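Local coordinates for amidohydrolase 3 domain-containing protein (Bacillus thuringiensis serovar konkukian, PDB 3GGM) that is of unknown function, but is an N-terminal piece of a protein that probably hydrolyses carbon-nitrogen bonds other than peptide bonds, at residues N10-T15 / R56-P61; M6-G11 / I26-G31. All blocks are in the same frame, centred on the assembly; numbering follows the deposited sequence.

Contact 1 of 2, residues N10-T15 / R56-P61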
loop_
_atom_site.group_PDB
_atom_site.type_symbol
_atom_site.label_atom_id
_atom_site.label_comp_id
_atom_site.label_asym_id
_atom_site.label_seq_id
_atom_site.Cartn_x
_atom_site.Cartn_y
_atom_site.Cartn_z
ATOM N N ASN A 10 18.256 9.255 7.111
ATOM C CA ASN A 10 18.170 10.344 6.145
ATOM C C ASN A 10 16.975 10.207 5.200
ATOM O O ASN A 10 17.079 10.437 3.983
ATOM C CB ASN A 10 19.481 10.454 5.355
ATOM C CG ASN A 10 19.501 11.647 4.429
ATOM O OD1 ASN A 10 19.074 12.735 4.803
ATOM N ND2 ASN A 10 20.015 11.454 3.212
ATOM N N GLY A 11 15.829 9.853 5.782
ATOM C CA GLY A 11 14.611 9.693 5.007
ATOM C C GLY A 11 13.417 10.363 5.658
ATOM O O GLY A 11 13.566 11.223 6.532
ATOM N N LYS A 12 12.222 9.991 5.215
ATOM C CA LYS A 12 10.986 10.534 5.767
ATOM C C LYS A 12 10.214 9.302 6.195
ATOM O O LYS A 12 9.827 8.489 5.357
ATOM C CB LYS A 12 10.209 11.300 4.698
ATOM C CG LYS A 12 11.001 12.448 4.084
ATOM C CD LYS A 12 10.332 12.950 2.815
ATOM C CE LYS A 12 11.137 14.068 2.173
ATOM N NZ LYS A 12 10.510 14.537 0.899
ATOM N N ILE A 13 10.003 9.166 7.499
ATOM C CA ILE A 13 9.313 8.000 8.034
ATOM C C ILE A 13 8.160 8.368 8.972
ATOM O O ILE A 13 8.361 8.968 10.030
ATOM C CB ILE A 13 10.310 7.106 8.786
ATOM C CG1 ILE A 13 11.565 6.903 7.928
ATOM C CG2 ILE A 13 9.660 5.772 9.124
ATOM C CD1 ILE A 13 12.781 6.415 8.690
ATOM N N THR A 14 6.950 8.000 8.576
ATOM C CA THR A 14 5.774 8.280 9.383
ATOM C C THR A 14 5.596 7.268 10.507
ATOM O O THR A 14 5.728 6.060 10.291
ATOM C CB THR A 14 4.495 8.256 8.521
ATOM O OG1 THR A 14 4.586 9.278 7.525
ATOM C CG2 THR A 14 3.252 8.510 9.397
ATOM N N THR A 15 5.305 7.761 11.705
ATOM C CA THR A 15 5.073 6.874 12.836
ATOM C C THR A 15 3.729 7.275 13.445
ATOM O O THR A 15 3.237 8.388 13.216
ATOM C CB THR A 15 6.174 6.995 13.916
ATOM O OG1 THR A 15 5.849 8.058 14.815
ATOM C CG2 THR A 15 7.543 7.274 13.267
ATOM N N ARG A 56 16.607 10.767 1.360
ATOM C CA ARG A 56 15.356 11.512 1.474
ATOM C C ARG A 56 14.110 10.878 0.879
ATOM O O ARG A 56 13.106 11.552 0.676
ATOM C CB ARG A 56 15.535 12.947 0.956
ATOM C CG ARG A 56 16.362 13.830 1.923
ATOM C CD ARG A 56 15.543 14.286 3.130
ATOM N NE ARG A 56 14.616 15.368 2.774
ATOM C CZ ARG A 56 13.629 15.803 3.551
ATOM N NH1 ARG A 56 13.416 15.254 4.744
ATOM N NH2 ARG A 56 12.855 16.801 3.140
ATOM N N LYS A 57 14.173 9.583 0.595
ATOM C CA LYS A 57 13.008 8.863 0.090
ATOM C C LYS A 57 12.127 8.629 1.314
ATOM O O LYS A 57 12.622 8.619 2.446
ATOM C CB LYS A 57 13.386 7.476 -0.438
ATOM C CG LYS A 57 14.277 7.429 -1.652
ATOM C CD LYS A 57 14.616 5.977 -1.975
ATOM C CE LYS A 57 15.438 5.863 -3.246
ATOM N NZ LYS A 57 16.781 6.481 -3.101
ATOM N N ARG A 58 10.836 8.414 1.084
ATOM C CA ARG A 58 9.922 8.122 2.168
ATOM C C ARG A 58 10.017 6.630 2.408
ATOM O O ARG A 58 9.994 5.856 1.455
ATOM C CB ARG A 58 8.485 8.476 1.781
ATOM C CG ARG A 58 7.461 8.055 2.836
ATOM C CD ARG A 58 6.061 8.580 2.491
ATOM N NE ARG A 58 6.018 10.044 2.458
ATOM C CZ ARG A 58 6.152 10.828 3.524
ATOM N NH1 ARG A 58 6.341 10.303 4.728
ATOM N NH2 ARG A 58 6.093 12.144 3.387
ATOM N N ALA A 59 10.137 6.217 3.666
ATOM C CA ALA A 59 10.217 4.792 3.975
ATOM C C ALA A 59 8.860 4.329 4.515
ATOM O O ALA A 59 8.290 4.958 5.405
ATOM C CB ALA A 59 11.315 4.534 4.996
ATOM N N ILE A 60 8.339 3.237 3.964
ATOM C CA ILE A 60 7.046 2.711 4.388
ATOM C C ILE A 60 7.131 1.198 4.652
ATOM O O ILE A 60 7.798 0.465 3.921
ATOM C CB ILE A 60 5.981 2.990 3.299
ATOM C CG1 ILE A 60 6.037 4.467 2.897
ATOM C CG2 ILE A 60 4.599 2.668 3.823
ATOM C CD1 ILE A 60 5.256 4.808 1.635
ATOM N N PRO A 61 6.474 0.714 5.716
ATOM C CA PRO A 61 6.552 -0.727 5.971
ATOM C C PRO A 61 5.902 -1.493 4.810
ATOM O O PRO A 61 4.871 -1.081 4.298
ATOM C CB PRO A 61 5.770 -0.893 7.277
ATOM C CG PRO A 61 5.887 0.465 7.947
ATOM C CD PRO A 61 5.691 1.393 6.766
HETATM O O HOH W 1 14.658 13.738 6.348
HETATM O O HOH W 2 10.721 12.135 -0.651
HETATM O O HOH W 3 6.486 6.839 5.943
HETATM O O HOH W 4 6.169 4.564 7.722
#
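Strands 12-14 and 58-61 run in parallel, their local axes 35° apart and 4.8 Å from each other at closest approach. K12 is the bridging residue: its N donates to K57 O at 3.1 Å, while its O accepts from A59 N at 2.8 Å, so one residue grips both flanks of R58. Just before the strands, R56 N donates to N10 O at 2.7 Å, lying nearly on the C=O axis although the N-H itself is somewhat bent. Farther along, one water accepts from T14 N and donates to A59 O, continuing the link where the backbones diverge.

The extended K12 chain crosses R56 at about a right angle and sets CE over the centre of one guanidinium face, 3.3 Å from R56 CZ. Bends at chi2 and chi3 fold R56 back into this place. The two like charges stay close, K12 NZ lying 4.0 Å from R56 NH2, and water between K12 NZ and R56 O may ease the repulsion. K12 CB lies over one face of the R58 guanidinium, offset toward its rim, while R58 NE makes a salt bridge with D65 of the third subunit. Among the buried side chains, I13 CG1 packs on A59 CB at 3.8 Å.

Such parallel pairing of strands distant in sequence is consistent with the small beta domain of amidohydrolases, here continued into the second subunit by strand 58-61.

Contact 2 of 2, residues M6-G11 / I26-G31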
loop_
_atom_site.group_PDB
_atom_site.type_symbol
_atom_site.label_atom_id
_atom_site.label_comp_id
_atom_site.label_asym_id
_atom_site.label_seq_id
_atom_site.Cartn_x
_atom_site.Cartn_y
_atom_site.Cartn_z
ATOM N N MET A 6 19.750 -3.416 11.463
ATOM C CA MET A 6 19.586 -2.499 10.345
ATOM C C MET A 6 19.216 -1.098 10.818
ATOM O O MET A 6 18.504 -0.939 11.804
ATOM C CB MET A 6 18.490 -3.040 9.419
ATOM C CG MET A 6 17.945 -2.045 8.411
ATOM S SD MET A 6 19.109 -1.639 7.104
ATOM C CE MET A 6 19.008 -3.171 6.121
ATOM N N ILE A 7 19.708 -0.092 10.103
ATOM C CA ILE A 7 19.406 1.300 10.410
ATOM C C ILE A 7 19.175 2.047 9.104
ATOM O O ILE A 7 20.083 2.165 8.285
ATOM C CB ILE A 7 20.558 1.998 11.157
ATOM C CG1 ILE A 7 20.715 1.398 12.556
ATOM C CG2 ILE A 7 20.287 3.500 11.233
ATOM C CD1 ILE A 7 21.793 2.059 13.393
ATOM N N LEU A 8 17.947 2.509 8.894
ATOM C CA LEU A 8 17.631 3.270 7.697
ATOM C C LEU A 8 17.594 4.711 8.176
ATOM O O LEU A 8 16.885 5.019 9.134
ATOM C CB LEU A 8 16.265 2.875 7.135
ATOM C CG LEU A 8 16.067 1.442 6.625
ATOM C CD1 LEU A 8 15.858 0.496 7.799
ATOM C CD2 LEU A 8 14.849 1.398 5.721
ATOM N N TYR A 9 18.365 5.586 7.535
ATOM C CA TYR A 9 18.393 6.993 7.944
ATOM C C TYR A 9 18.320 7.969 6.773
ATOM O O TYR A 9 18.327 7.569 5.609
ATOM C CB TYR A 9 19.652 7.287 8.759
ATOM C CG TYR A 9 20.925 7.138 7.955
ATOM C CD1 TYR A 9 21.402 5.881 7.587
ATOM C CD2 TYR A 9 21.618 8.264 7.511
ATOM C CE1 TYR A 9 22.549 5.748 6.785
ATOM C CE2 TYR A 9 22.756 8.145 6.716
ATOM C CZ TYR A 9 23.216 6.890 6.355
ATOM O OH TYR A 9 24.335 6.794 5.559
ATOM N N ASN A 10 18.256 9.255 7.111
ATOM C CA ASN A 10 18.170 10.344 6.145
ATOM C C ASN A 10 16.975 10.207 5.200
ATOM O O ASN A 10 17.079 10.437 3.983
ATOM C CB ASN A 10 19.481 10.454 5.355
ATOM C CG ASN A 10 19.501 11.647 4.429
ATOM O OD1 ASN A 10 19.074 12.735 4.803
ATOM N ND2 ASN A 10 20.015 11.454 3.212
ATOM N N GLY A 11 15.829 9.853 5.782
ATOM C CA GLY A 11 14.611 9.693 5.007
ATOM C C GLY A 11 13.417 10.363 5.658
ATOM O O GLY A 11 13.566 11.223 6.532
ATOM N N ILE A 26 15.256 5.081 11.370
ATOM C CA ILE A 26 14.655 4.030 12.169
ATOM C C ILE A 26 15.672 2.907 12.344
ATOM O O ILE A 26 16.484 2.654 11.449
ATOM C CB ILE A 26 13.383 3.493 11.469
ATOM C CG1 ILE A 26 12.675 2.470 12.348
ATOM C CG2 ILE A 26 13.754 2.853 10.145
ATOM C CD1 ILE A 26 11.377 1.970 11.737
ATOM N N ALA A 27 15.637 2.253 13.504
ATOM C CA ALA A 27 16.546 1.144 13.792
ATOM C C ALA A 27 15.719 -0.123 13.975
ATOM O O ALA A 27 14.677 -0.106 14.644
ATOM C CB ALA A 27 17.371 1.424 15.062
ATOM N N ILE A 28 16.200 -1.213 13.386
ATOM C CA ILE A 28 15.518 -2.502 13.442
ATOM C C ILE A 28 16.445 -3.569 14.001
ATOM O O ILE A 28 17.588 -3.706 13.554
ATOM C CB ILE A 28 15.062 -2.945 12.028
ATOM C CG1 ILE A 28 14.115 -1.897 11.440
ATOM C CG2 ILE A 28 14.385 -4.328 12.086
ATOM C CD1 ILE A 28 13.726 -2.170 9.998
ATOM N N THR A 29 15.949 -4.316 14.985
ATOM C CA THR A 29 16.719 -5.391 15.602
ATOM C C THR A 29 15.866 -6.648 15.499
ATOM O O THR A 29 14.765 -6.712 16.045
ATOM C CB THR A 29 17.029 -5.065 17.066
ATOM O OG1 THR A 29 17.668 -3.782 17.127
ATOM C CG2 THR A 29 17.959 -6.118 17.669
ATOM N N ASP A 30 16.397 -7.640 14.790
ATOM C CA ASP A 30 15.699 -8.892 14.516
ATOM C C ASP A 30 14.289 -8.335 14.345
ATOM O O ASP A 30 13.588 -8.083 15.327
ATOM C CB ASP A 30 14.971 -9.435 15.757
ATOM C CG ASP A 30 15.933 -9.927 16.837
ATOM O OD1 ASP A 30 17.016 -10.446 16.485
ATOM O OD2 ASP A 30 15.605 -9.806 18.039
ATOM N N GLY A 31 13.862 -8.179 13.100
ATOM C CA GLY A 31 12.526 -7.675 12.839
ATOM C C GLY A 31 11.552 -6.727 13.494
ATOM O O GLY A 31 10.431 -6.540 13.018
#
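Four main-chain hydrogen bonds join strand 6-9 to strand 26-29, whose directions differ by 166°, making this a regular antiparallel pair. They come as two reciprocal couples. M6 exchanges bonds with I28: M6 N donates to I28 O at 3.0 Å, and I28 N returns to M6 O at 2.8 Å along a nearly straight N-H...O line of 173°. Both donors of this couple lie in the plane of the carbonyl they meet. L8 and I26 repeat the exchange, L8 N to I26 O at 2.9 Å and I26 N to L8 O at 2.8 Å, now with each donor nearly on the C=O axis. Between the couples, I7 and A27 form the non-hydrogen-bonded pair, where the backbones draw closer and CA-H...O contacts run from I7 CA to I26 O and from A27 CA to M6 O.

The apolar side chains divide by face. M6, L8, I26 and I28 share one. L8 and I26 lie side by side, pointing the same way, and I26 CG2 sits 3.9 Å from L8 CB and equally near L8 CD1. It reaches them from the crowded position between its own backbone N and carbonyl carbon, which sends the CG1 branch away. L8 CD1 also meets I28 CD1 obliquely, 4.1 Å off. On the other face I7 CG1 rests against A27 CB at 4.2 Å, a looser touch.

Strand 6-9 is thus held on both edges, by 26-29 on one and by the parallel strand 50-53 on the other. Strand 32-37 flanks 22-29, with I33 meeting I26 and I28, while H69 and L74 of the second subunit pack on L8 and I28.

From the N terminus, strand 6-9 comes first and passes through N10 and G11, which both contacts share, into strand 12-14. Contact 2 closes the shorter loop, bringing 26-29 back against 6-9 and enclosing 12-14 within it. Contact 1 opens inside that loop and closes well beyond it, at 58-61, so the two closures cross instead of nesting. I13 of contact 1 packs against I26 of contact 2, their centres about 10 Å apart. Contact 2 joins 6-9 to 22-29 and contact 1 joins 12-14 to 58-61; the pairing of 12-14 with 22-29 unites them in one mixed sheet, and both contacts touch the second subunit.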